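Cellulose hydrolase (Bacillus licheniformis, PDB 4YZT) hydrolyses beta-1,4-glucosidic bonds of cellulose as a family 5 endoglucanase, holding a cellotetraose ligand in this crystal form. Local coordinates at residues His58-Ile63 / Lys69-Pro74; Asp229-Trp234 / Trp284-Thr289; Trp303-Asn308 / Arg316-Pro321. All coordinates share one frame; numbering follows the deposited sequence.

Contact 1: residues His58-Ile63 / Lys69-Pro74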
loop_
_atom_site.group_PDB
_atom_site.type_symbol
_atom_site.label_atom_id
_atom_site.label_comp_id
_atom_site.label_asym_id
_atom_site.label_seq_id
_atom_site.Cartn_x
_atom_site.Cartn_y
_atom_site.Cartn_z
ATOM N N HIS A 58 -1.482 -20.693 8.522
ATOM C CA HIS A 58 -2.513 -19.997 9.285
ATOM C C HIS A 58 -2.655 -18.536 8.880
ATOM O O HIS A 58 -3.656 -17.894 9.198
ATOM C CB HIS A 58 -2.256 -20.107 10.799
ATOM C CG HIS A 58 -1.025 -19.399 11.275
ATOM N ND1 HIS A 58 0.008 -20.056 11.904
ATOM C CD2 HIS A 58 -0.674 -18.090 11.242
ATOM C CE1 HIS A 58 0.953 -19.187 12.222
ATOM N NE2 HIS A 58 0.567 -17.989 11.825
ATOM N N THR A 59 -1.678 -18.011 8.147
ATOM C CA THR A 59 -1.796 -16.655 7.640
ATOM C C THR A 59 -2.995 -16.562 6.690
ATOM O O THR A 59 -3.705 -15.548 6.676
ATOM C CB THR A 59 -0.486 -16.211 6.960
ATOM O OG1 THR A 59 0.541 -16.127 7.961
ATOM C CG2 THR A 59 -0.639 -14.860 6.291
ATOM N N PHE A 60 -3.263 -17.623 5.928
ATOM C CA PHE A 60 -4.416 -17.598 5.030
ATOM C C PHE A 60 -5.736 -17.656 5.799
ATOM O O PHE A 60 -6.735 -17.068 5.376
ATOM C CB PHE A 60 -4.315 -18.725 4.000
ATOM C CG PHE A 60 -3.234 -18.483 2.983
ATOM C CD1 PHE A 60 -3.429 -17.565 1.969
ATOM C CD2 PHE A 60 -1.996 -19.123 3.084
ATOM C CE1 PHE A 60 -2.427 -17.285 1.038
ATOM C CE2 PHE A 60 -0.985 -18.856 2.147
ATOM C CZ PHE A 60 -1.206 -17.941 1.124
ATOM N N ASP A 61 -5.729 -18.335 6.938
ATOM C CA ASP A 61 -6.890 -18.319 7.816
ATOM C C ASP A 61 -7.117 -16.912 8.367
ATOM O O ASP A 61 -8.258 -16.487 8.536
ATOM C CB ASP A 61 -6.715 -19.321 8.946
ATOM C CG ASP A 61 -6.803 -20.752 8.464
ATOM O OD1 ASP A 61 -7.737 -21.093 7.693
ATOM O OD2 ASP A 61 -5.921 -21.529 8.849
ATOM N N ASP A 62 -6.024 -16.200 8.642
ATOM C CA ASP A 62 -6.095 -14.851 9.183
ATOM C C ASP A 62 -6.665 -13.895 8.138
ATOM O O ASP A 62 -7.447 -12.997 8.456
ATOM C CB ASP A 62 -4.705 -14.370 9.645
ATOM C CG ASP A 62 -4.215 -15.080 10.915
ATOM O OD1 ASP A 62 -5.044 -15.638 11.653
ATOM O OD2 ASP A 62 -2.986 -15.074 11.177
ATOM N N ILE A 63 -6.286 -14.094 6.880
ATOM C CA ILE A 63 -6.775 -13.220 5.819
ATOM C C ILE A 63 -8.245 -13.527 5.549
ATOM O O ILE A 63 -9.042 -12.634 5.245
ATOM C CB ILE A 63 -5.946 -13.384 4.547
ATOM C CG1 ILE A 63 -4.492 -13.002 4.852
ATOM C CG2 ILE A 63 -6.478 -12.483 3.444
ATOM C CD1 ILE A 63 -4.324 -11.547 5.325
ATOM N N LYS A 69 -11.948 -11.556 -0.177
ATOM C CA LYS A 69 -12.498 -12.609 -1.032
ATOM C C LYS A 69 -11.444 -13.205 -1.971
ATOM O O LYS A 69 -11.612 -14.307 -2.499
ATOM C CB LYS A 69 -13.672 -12.080 -1.852
ATOM C CG LYS A 69 -14.895 -11.724 -1.024
ATOM C CD LYS A 69 -16.051 -11.362 -1.945
ATOM C CE LYS A 69 -17.270 -10.875 -1.184
ATOM N NZ LYS A 69 -18.344 -10.479 -2.146
ATOM N N SER A 70 -10.363 -12.478 -2.202
ATOM C CA SER A 70 -9.336 -12.979 -3.111
ATOM C C SER A 70 -7.932 -12.652 -2.607
ATOM O O SER A 70 -7.750 -11.728 -1.819
ATOM C CB SER A 70 -9.537 -12.408 -4.524
ATOM O OG SER A 70 -9.433 -10.994 -4.531
ATOM N N VAL A 71 -6.956 -13.450 -3.033
ATOM C CA VAL A 71 -5.564 -13.188 -2.724
ATOM C C VAL A 71 -4.728 -13.267 -3.996
ATOM O O VAL A 71 -4.997 -14.070 -4.889
ATOM C CB VAL A 71 -4.991 -14.167 -1.654
ATOM C CG1 VAL A 71 -5.834 -14.118 -0.378
ATOM C CG2 VAL A 71 -4.904 -15.591 -2.186
ATOM N N ARG A 72 -3.731 -12.400 -4.071
ATOM C CA ARG A 72 -2.733 -12.454 -5.129
ATOM C C ARG A 72 -1.436 -12.989 -4.554
ATOM O O ARG A 72 -0.969 -12.511 -3.528
ATOM C CB ARG A 72 -2.517 -11.070 -5.745
ATOM C CG ARG A 72 -1.424 -10.977 -6.809
ATOM C CD ARG A 72 -1.677 -9.703 -7.593
ATOM N NE ARG A 72 -0.796 -9.409 -8.729
ATOM C CZ ARG A 72 0.271 -8.608 -8.693
ATOM N NH1 ARG A 72 0.686 -8.070 -7.544
ATOM N NH2 ARG A 72 0.955 -8.365 -9.815
ATOM N N ILE A 73 -0.874 -13.997 -5.212
ATOM C CA ILE A 73 0.357 -14.629 -4.745
ATOM C C ILE A 73 1.460 -14.371 -5.758
ATOM O O ILE A 73 1.624 -15.126 -6.722
ATOM C CB ILE A 73 0.179 -16.161 -4.522
ATOM C CG1 ILE A 73 -0.979 -16.438 -3.556
ATOM C CG2 ILE A 73 1.462 -16.799 -3.991
ATOM C CD1 ILE A 73 -1.401 -17.900 -3.498
ATOM N N PRO A 74 2.200 -13.272 -5.567
ATOM C CA PRO A 74 3.311 -13.005 -6.484
ATOM C C PRO A 74 4.409 -14.033 -6.307
ATOM O O PRO A 74 4.740 -14.395 -5.177
ATOM C CB PRO A 74 3.777 -11.590 -6.088
ATOM C CG PRO A 74 3.245 -11.340 -4.753
ATOM C CD PRO A 74 1.979 -12.162 -4.616
#
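I63, whose side chain meets V71, donates its backbone N to T59 O at 3.0 Å, an ordinary rung of helix 57-66. D62 N does the same to H58 O one residue earlier. Both amides are thus paired within the helix, and no hydrogen bond passes from it to strand 70-73. What joins the two is apolar side-chain packing, with the I63 and V71 CA atoms 8.6 Å apart.

V71 sits at the middle of it and uses both methyls. CG1 touches I63 CG2 at 4.2 Å, while CG2 approaches F60 CE1 at 4.4 Å, coming at the ring obliquely. The two helix residues get there in different ways: I63 leaves the helix directly toward the strand, whereas F60 sets off past the strand rather than at it, and only the far end of its ring closes in. Two residues on from V71, the extended chain of I73 (chi2 168°) brings CD1 to 4.6 Å from F60 CZ, too loose to count as a real touch. Helix 91-105 closes the pocket around the same group, with V100, W103 and A104 against F60 and A104 also against V71.

R72 lies between V71 and I73 and turns the other way, into the barrel. There its guanidinium makes salt bridges with E158 and E271 and hydrogen bonds with N161 and N36; E271 and N161 both line the glycan pocket. One strand therefore presents hydrocarbon to the helix layer and charge to the substrate side. Helix 57-66 returning onto strand 70-73, after strand 34-36, makes a beta-alpha-beta crossover, the repeating unit of the (beta/alpha)8 TIM barrel of family 5 glycoside hydrolases.

Contact 2: residues Asp229-Trp234 / Trp284-Thr289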
loop_
_atom_site.group_PDB
_atom_site.type_symbol
_atom_site.label_atom_id
_atom_site.label_comp_id
_atom_site.label_asym_id
_atom_site.label_seq_id
_atom_site.Cartn_x
_atom_site.Cartn_y
_atom_site.Cartn_z
ATOM N N ASP A 229 4.026 10.540 -4.545
ATOM C CA ASP A 229 4.711 11.185 -3.430
ATOM C C ASP A 229 3.828 11.255 -2.178
ATOM O O ASP A 229 4.343 11.369 -1.065
ATOM C CB ASP A 229 5.248 12.578 -3.820
ATOM C CG ASP A 229 4.290 13.393 -4.673
ATOM O OD1 ASP A 229 3.340 12.847 -5.273
ATOM O OD2 ASP A 229 4.502 14.618 -4.736
ATOM N N TYR A 230 2.509 11.131 -2.330
ATOM C CA TYR A 230 1.675 10.991 -1.144
ATOM C C TYR A 230 1.765 9.556 -0.608
ATOM O O TYR A 230 1.997 9.359 0.593
ATOM C CB TYR A 230 0.191 11.358 -1.393
ATOM C CG TYR A 230 -0.644 10.777 -0.271
ATOM C CD1 TYR A 230 -0.500 11.241 1.044
ATOM C CD2 TYR A 230 -1.492 9.690 -0.498
ATOM C CE1 TYR A 230 -1.216 10.670 2.093
ATOM C CE2 TYR A 230 -2.211 9.105 0.551
ATOM C CZ TYR A 230 -2.065 9.599 1.837
ATOM O OH TYR A 230 -2.763 9.026 2.878
ATOM N N VAL A 231 1.590 8.554 -1.474
ATOM C CA VAL A 231 1.524 7.185 -0.965
ATOM C C VAL A 231 2.859 6.772 -0.363
ATOM O O VAL A 231 2.885 6.004 0.599
ATOM C CB VAL A 231 1.066 6.153 -2.048
ATOM C CG1 VAL A 231 -0.309 6.528 -2.587
ATOM C CG2 VAL A 231 2.055 6.031 -3.171
ATOM N N SER A 232 3.951 7.339 -0.875
ATOM C CA SER A 232 5.298 7.007 -0.384
ATOM C C SER A 232 5.872 8.012 0.625
ATOM O O SER A 232 7.003 7.831 1.126
ATOM C CB SER A 232 6.274 6.893 -1.558
ATOM O OG SER A 232 5.853 5.901 -2.480
ATOM N N ASN A 233 5.097 9.050 0.932
ATOM C CA ASN A 233 5.569 10.197 1.732
ATOM C C ASN A 233 6.914 10.702 1.209
ATOM O O ASN A 233 7.928 10.660 1.901
ATOM C CB ASN A 233 5.670 9.844 3.218
ATOM C CG ASN A 233 5.989 11.061 4.082
ATOM O OD1 ASN A 233 5.889 12.203 3.623
ATOM N ND2 ASN A 233 6.384 10.824 5.323
ATOM N N TRP A 234 6.905 11.145 -0.042
ATOM C CA TRP A 234 8.070 11.803 -0.625
ATOM C C TRP A 234 7.897 13.325 -0.579
ATOM O O TRP A 234 6.783 13.829 -0.700
ATOM C CB TRP A 234 8.270 11.352 -2.079
ATOM C CG TRP A 234 8.940 10.009 -2.259
ATOM C CD1 TRP A 234 9.073 9.023 -1.334
ATOM C CD2 TRP A 234 9.586 9.536 -3.449
ATOM N NE1 TRP A 234 9.757 7.954 -1.874
ATOM C CE2 TRP A 234 10.088 8.251 -3.171
ATOM C CE3 TRP A 234 9.805 10.088 -4.719
ATOM C CZ2 TRP A 234 10.783 7.497 -4.115
ATOM C CZ3 TRP A 234 10.490 9.341 -5.658
ATOM C CH2 TRP A 234 10.970 8.055 -5.351
ATOM N N TRP A 284 -7.029 6.910 5.745
ATOM C CA TRP A 284 -8.371 6.332 5.764
ATOM C C TRP A 284 -9.197 6.868 4.598
ATOM O O TRP A 284 -9.832 6.103 3.866
ATOM C CB TRP A 284 -9.067 6.618 7.103
ATOM C CG TRP A 284 -8.390 5.953 8.286
ATOM C CD1 TRP A 284 -7.349 5.072 8.244
ATOM C CD2 TRP A 284 -8.713 6.128 9.674
ATOM N NE1 TRP A 284 -7.007 4.683 9.518
ATOM C CE2 TRP A 284 -7.821 5.324 10.417
ATOM C CE3 TRP A 284 -9.670 6.886 10.363
ATOM C CZ2 TRP A 284 -7.860 5.250 11.817
ATOM C CZ3 TRP A 284 -9.701 6.819 11.768
ATOM C CH2 TRP A 284 -8.801 6.011 12.471
ATOM N N LEU A 285 -9.171 8.186 4.417
ATOM C CA LEU A 285 -9.866 8.831 3.298
ATOM C C LEU A 285 -9.391 8.323 1.923
ATOM O O LEU A 285 -10.193 8.123 1.013
ATOM C CB LEU A 285 -9.688 10.349 3.382
ATOM C CG LEU A 285 -10.449 11.183 2.345
ATOM C CD1 LEU A 285 -11.964 10.972 2.511
ATOM C CD2 LEU A 285 -10.102 12.648 2.486
ATOM N N TYR A 286 -8.086 8.153 1.768
ATOM C CA TYR A 286 -7.522 7.652 0.518
ATOM C C TYR A 286 -8.046 6.246 0.208
ATOM O O TYR A 286 -8.517 5.966 -0.905
ATOM C CB TYR A 286 -5.989 7.655 0.587
ATOM C CG TYR A 286 -5.323 7.231 -0.705
ATOM C CD1 TYR A 286 -5.047 5.893 -0.962
ATOM C CD2 TYR A 286 -4.989 8.167 -1.683
ATOM C CE1 TYR A 286 -4.452 5.501 -2.150
ATOM C CE2 TYR A 286 -4.387 7.775 -2.858
ATOM C CZ TYR A 286 -4.132 6.450 -3.089
ATOM O OH TYR A 286 -3.536 6.057 -4.270
ATOM N N HIS A 287 -7.987 5.359 1.194
ATOM C CA HIS A 287 -8.408 3.986 0.943
ATOM C C HIS A 287 -9.914 3.900 0.679
ATOM O O HIS A 287 -10.342 3.231 -0.265
ATOM C CB HIS A 287 -7.999 3.081 2.101
ATOM C CG HIS A 287 -6.550 2.701 2.077
ATOM N ND1 HIS A 287 -5.554 3.531 2.543
ATOM C CD2 HIS A 287 -5.927 1.581 1.629
ATOM C CE1 HIS A 287 -4.380 2.940 2.392
ATOM N NE2 HIS A 287 -4.577 1.756 1.837
ATOM N N ASP A 288 -10.725 4.587 1.480
ATOM C CA ASP A 288 -12.166 4.555 1.260
ATOM C C ASP A 288 -12.534 5.119 -0.106
ATOM O O ASP A 288 -13.371 4.563 -0.812
ATOM C CB ASP A 288 -12.918 5.336 2.341
ATOM C CG ASP A 288 -14.415 5.341 2.100
ATOM O OD1 ASP A 288 -15.069 4.300 2.341
ATOM O OD2 ASP A 288 -14.941 6.380 1.647
ATOM N N THR A 289 -11.890 6.222 -0.476
ATOM C CA THR A 289 -12.207 6.884 -1.733
ATOM C C THR A 289 -11.809 6.008 -2.908
ATOM O O THR A 289 -12.614 5.793 -3.820
ATOM C CB THR A 289 -11.503 8.251 -1.854
ATOM O OG1 THR A 289 -11.892 9.084 -0.752
ATOM C CG2 THR A 289 -11.875 8.943 -3.159
#
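V231 and Y286 mark the closest backbone approach, their CA atoms 9.2 Å apart: a short helix, 228-231, ends beside the middle of the long helix 280-296. The short one stops in a Schellman motif. N233 takes a positive phi, W234 N bonds back to D229 O at 2.8 Å and N233 N to Y230 O. The long helix runs on; in it the T289 hydroxyl donates to L285 O at 2.6 Å, so this carbonyl takes T289 OG1 on one face of its plane and T289 N on the other.

With the backbones this far apart, side chains fill the interval. Y230 and Y286 point at each other's segment and slide past one another in opposite directions. Y230 CE2 comes to 3.7 Å from Y286 CD2, and the ring planes are inclined at 47°, an oblique pairing that is neither a stack nor a T. Y286 has CG anti to its backbone N (chi1 -176°), which carries the ring out from the helix until V231 CG1 lies 3.9 Å from CZ. Its hydroxyl hydrogen-bonds the backbone carbonyl of S226, which fixes the far end of the ring. W240 joins both tyrosines, edge-to-face with Y286. Replacing Y286 by an alanine would probably open a gap between Y230, V231 and W240 and leave S226 O without this donor.

V231 is also backbone-bonded to L275, a residue of the glycan pocket, and about 8 Å separates the V231 side chain from a bound glucose. The contact thus seats the loop that follows barrel strand 218-224 on the helix that follows strand 267-272, an aromatic cluster at the catalytic-face loops of a TIM barrel.

Contact 3: residues Trp303-Asn308 / Arg316-Pro321. With BGC (beta-D-glucopyranose), chain B; BGC (beta-D-glucopyranose), chain C.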
loop_
_atom_site.group_PDB
_atom_site.type_symbol
_atom_site.label_atom_id
_atom_site.label_comp_id
_atom_site.label_asym_id
_atom_site.label_seq_id
_atom_site.Cartn_x
_atom_site.Cartn_y
_atom_site.Cartn_z
ATOM N N TRP A 303 -5.182 -5.212 -2.589
ATOM C CA TRP A 303 -4.371 -4.345 -1.708
ATOM C C TRP A 303 -2.918 -4.810 -1.629
ATOM O O TRP A 303 -2.664 -5.993 -1.366
ATOM C CB TRP A 303 -5.004 -4.358 -0.307
ATOM C CG TRP A 303 -4.734 -3.223 0.636
ATOM C CD1 TRP A 303 -4.142 -2.018 0.366
ATOM C CD2 TRP A 303 -5.092 -3.193 2.025
ATOM N NE1 TRP A 303 -4.102 -1.245 1.522
ATOM C CE2 TRP A 303 -4.688 -1.946 2.543
ATOM C CE3 TRP A 303 -5.715 -4.105 2.878
ATOM C CZ2 TRP A 303 -4.882 -1.593 3.881
ATOM C CZ3 TRP A 303 -5.911 -3.751 4.207
ATOM C CH2 TRP A 303 -5.483 -2.512 4.694
ATOM N N TRP A 304 -1.971 -3.905 -1.851
ATOM C CA TRP A 304 -0.557 -4.284 -1.712
ATOM C C TRP A 304 -0.125 -4.233 -0.263
ATOM O O TRP A 304 -0.173 -3.184 0.392
ATOM C CB TRP A 304 0.370 -3.400 -2.556
ATOM C CG TRP A 304 1.820 -3.829 -2.412
ATOM C CD1 TRP A 304 2.822 -3.166 -1.760
ATOM C CD2 TRP A 304 2.407 -5.043 -2.919
ATOM N NE1 TRP A 304 3.997 -3.898 -1.822
ATOM C CE2 TRP A 304 3.766 -5.049 -2.534
ATOM C CE3 TRP A 304 1.912 -6.123 -3.662
ATOM C CZ2 TRP A 304 4.638 -6.088 -2.874
ATOM C CZ3 TRP A 304 2.776 -7.152 -3.998
ATOM C CH2 TRP A 304 4.125 -7.128 -3.601
ATOM N N ASP A 305 0.315 -5.387 0.223
ATOM C CA ASP A 305 0.798 -5.519 1.585
ATOM C C ASP A 305 2.146 -6.244 1.541
ATOM O O ASP A 305 2.205 -7.450 1.268
ATOM C CB ASP A 305 -0.236 -6.271 2.426
ATOM C CG ASP A 305 0.121 -6.325 3.901
ATOM O OD1 ASP A 305 1.249 -5.924 4.264
ATOM O OD2 ASP A 305 -0.731 -6.769 4.703
ATOM N N ASN A 306 3.234 -5.521 1.779
ATOM C CA ASN A 306 4.543 -6.163 1.734
ATOM C C ASN A 306 4.946 -6.844 3.049
ATOM O O ASN A 306 6.061 -7.344 3.172
ATOM C CB ASN A 306 5.630 -5.161 1.316
ATOM C CG ASN A 306 5.899 -4.079 2.364
ATOM O OD1 ASN A 306 5.310 -4.063 3.448
ATOM N ND2 ASN A 306 6.818 -3.170 2.036
ATOM N N GLY A 307 4.038 -6.859 4.023
ATOM C CA GLY A 307 4.303 -7.513 5.291
ATOM C C GLY A 307 4.684 -6.530 6.386
ATOM O O GLY A 307 4.637 -6.857 7.571
ATOM N N ASN A 308 5.055 -5.321 5.982
ATOM C CA ASN A 308 5.417 -4.267 6.916
ATOM C C ASN A 308 4.346 -3.206 7.101
ATOM O O ASN A 308 4.297 -2.562 8.157
ATOM C CB ASN A 308 6.710 -3.576 6.469
ATOM C CG ASN A 308 7.934 -4.408 6.736
ATOM O OD1 ASN A 308 7.950 -5.230 7.655
ATOM N ND2 ASN A 308 8.980 -4.197 5.939
ATOM N N ARG A 316 -0.190 -11.643 14.182
ATOM C CA ARG A 316 -1.493 -12.020 13.648
ATOM C C ARG A 316 -2.533 -10.941 13.941
ATOM O O ARG A 316 -3.658 -11.232 14.347
ATOM C CB ARG A 316 -1.929 -13.370 14.203
ATOM C CG ARG A 316 -0.858 -14.447 14.036
ATOM C CD ARG A 316 -1.345 -15.818 14.466
ATOM N NE ARG A 316 -2.482 -16.281 13.674
ATOM C CZ ARG A 316 -3.047 -17.473 13.823
ATOM N NH1 ARG A 316 -2.577 -18.313 14.736
ATOM N NH2 ARG A 316 -4.078 -17.823 13.069
ATOM N N GLN A 317 -2.135 -9.692 13.720
ATOM C CA GLN A 317 -2.994 -8.536 13.937
ATOM C C GLN A 317 -2.707 -7.474 12.881
ATOM O O GLN A 317 -1.611 -7.415 12.331
ATOM C CB GLN A 317 -2.787 -7.959 15.339
ATOM C CG GLN A 317 -3.301 -8.858 16.450
ATOM C CD GLN A 317 -2.814 -8.434 17.823
ATOM O OE1 GLN A 317 -2.012 -7.508 17.949
ATOM N NE2 GLN A 317 -3.294 -9.114 18.861
ATOM N N TRP A 318 -3.692 -6.632 12.602
ATOM C CA TRP A 318 -3.504 -5.538 11.657
ATOM C C TRP A 318 -2.935 -4.304 12.351
ATOM O O TRP A 318 -3.412 -3.926 13.411
ATOM C CB TRP A 318 -4.833 -5.216 10.982
ATOM C CG TRP A 318 -5.307 -6.366 10.152
ATOM C CD1 TRP A 318 -5.960 -7.480 10.587
ATOM C CD2 TRP A 318 -5.121 -6.533 8.746
ATOM N NE1 TRP A 318 -6.205 -8.327 9.535
ATOM C CE2 TRP A 318 -5.709 -7.765 8.389
ATOM C CE3 TRP A 318 -4.513 -5.756 7.748
ATOM C CZ2 TRP A 318 -5.714 -8.239 7.078
ATOM C CZ3 TRP A 318 -4.536 -6.223 6.446
ATOM C CH2 TRP A 318 -5.118 -7.458 6.127
ATOM N N ARG A 319 -1.912 -3.685 11.758
ATOM C CA ARG A 319 -1.255 -2.527 12.375
ATOM C C ARG A 319 -2.182 -1.308 12.424
ATOM O O ARG A 319 -2.047 -0.438 13.283
ATOM C CB ARG A 319 0.034 -2.178 11.619
ATOM C CG ARG A 319 1.143 -3.215 11.767
ATOM C CD ARG A 319 2.357 -2.859 10.915
ATOM N NE ARG A 319 3.429 -3.845 11.046
ATOM C CZ ARG A 319 3.565 -4.909 10.255
ATOM N NH1 ARG A 319 2.702 -5.127 9.269
ATOM N NH2 ARG A 319 4.575 -5.749 10.447
ATOM N N ASP A 320 -3.110 -1.251 11.478
ATOM C CA ASP A 320 -4.146 -0.221 11.442
ATOM C C ASP A 320 -5.462 -0.939 11.170
ATOM O O ASP A 320 -5.800 -1.199 10.021
ATOM C CB ASP A 320 -3.847 0.825 10.358
ATOM C CG ASP A 320 -4.870 1.958 10.319
ATOM O OD1 ASP A 320 -5.928 1.842 10.966
ATOM O OD2 ASP A 320 -4.609 2.968 9.630
ATOM N N PRO A 321 -6.191 -1.295 12.228
ATOM C CA PRO A 321 -7.382 -2.121 12.027
ATOM C C PRO A 321 -8.499 -1.362 11.324
ATOM O O PRO A 321 -9.313 -1.975 10.632
ATOM C CB PRO A 321 -7.801 -2.484 13.449
ATOM C CG PRO A 321 -6.584 -2.285 14.262
ATOM C CD PRO A 321 -5.856 -1.158 13.658
HETATM C C2 BGC B . 7.759 -3.705 -2.011
HETATM C C3 BGC B . 9.118 -3.439 -1.444
HETATM C C4 BGC B . 10.151 -4.250 -2.161
HETATM C C5 BGC B . 10.103 -3.983 -3.655
HETATM C C6 BGC B . 11.112 -4.850 -4.361
HETATM C C1 BGC B . 7.740 -3.443 -3.496
HETATM O O2 BGC B . 6.748 -2.897 -1.368
HETATM O O3 BGC B . 9.097 -3.722 -0.011
HETATM O O4 BGC B . 11.532 -3.953 -1.712
HETATM O O5 BGC B . 8.761 -4.244 -4.215
HETATM O O6 BGC B . 11.221 -4.462 -5.729
HETATM C C2 BGC C . 5.585 -4.030 -7.627
HETATM C C3 BGC C . 5.756 -4.407 -6.198
HETATM C C4 BGC C . 6.348 -3.318 -5.417
HETATM C C5 BGC C . 5.464 -2.078 -5.551
HETATM C C6 BGC C . 5.872 -0.884 -4.732
HETATM C C1 BGC C . 4.758 -2.774 -7.587
HETATM O O1 BGC C . 4.129 -2.405 -8.777
HETATM O O2 BGC C . 4.820 -5.032 -8.369
HETATM O O3 BGC C . 6.528 -5.679 -6.034
HETATM O O4 BGC C . 6.465 -3.757 -4.016
HETATM O O5 BGC C . 5.478 -1.690 -6.962
HETATM O O6 BGC C . 7.110 -0.421 -5.248
#
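W303 and W318 meet rim to rim, their ring planes only 6° from parallel yet neither lying over the other. CZ3 of W303 touches CZ3 of W318 at 3.6 Å, and the two side chains slide past each other in opposite directions. Beyond this junction W303 stacks on Y272, giving three aromatic side chains in succession, and K324 makes a cation-pi contact with W318. D305 OD2 comes obliquely to the same W318 atom; its polar partners are W35 NE1 and F311 N.

R319 is turned quite differently. Its chain is extended from CG to NE and brings the guanidinium edge to G307 O, where NH1 and NH2 each make a weak bond of 3.1 Å. N308 O sits over one face of the same group without a hydrogen bond to it. The loop it meets is shaped by two successive Asx turns: G307 N meets D305 OD1 from above the carboxylate plane, and N308 N binds N306 OD1 at 2.8 Å. At the backbone angles of G307 a CB would collide with the carbonyl O of N306.

This loop follows the last barrel strand, 299-303, at the C-terminal face of the TIM barrel, and W304 and N306 belong to its glycan pocket. W304 gives its NE1 to O2 of the chain B glucose at 3.0 Å (157° at the hydrogen), while C3 of the adjoining chain C glucose lies 3.9 Å above one face of the indole. N306, with CG between its backbone N and carbonyl carbon (chi1 68°), sends ND2 to O3 of the chain B glucose at 3.1 Å and more weakly to O2. Its amide oxygen meanwhile folds the loop, consistent with the loop's shape helping to place the amide that reads the sugar hydroxyls.

From the N terminus, contact 1 comes first and closes the short turn from helix 57-66 into the second barrel strand, tying that helix to the barrel wall. Contact 2 spans a longer excursion, from the loop after strand 218-224 to helix 280-296. Contact 3 follows, closing the small loop between strand 299-303 and helix 321-330. The three lie in series, with no nesting or crossing. Contacts 1 and 2 do not touch; in space contact 3 bridges them. D320 OD2 probably accepts a hydrogen bond from W284 of contact 2, while the salt bridge of R316 with D62 and the packing of W318 on I63 join the first barrel unit to the last.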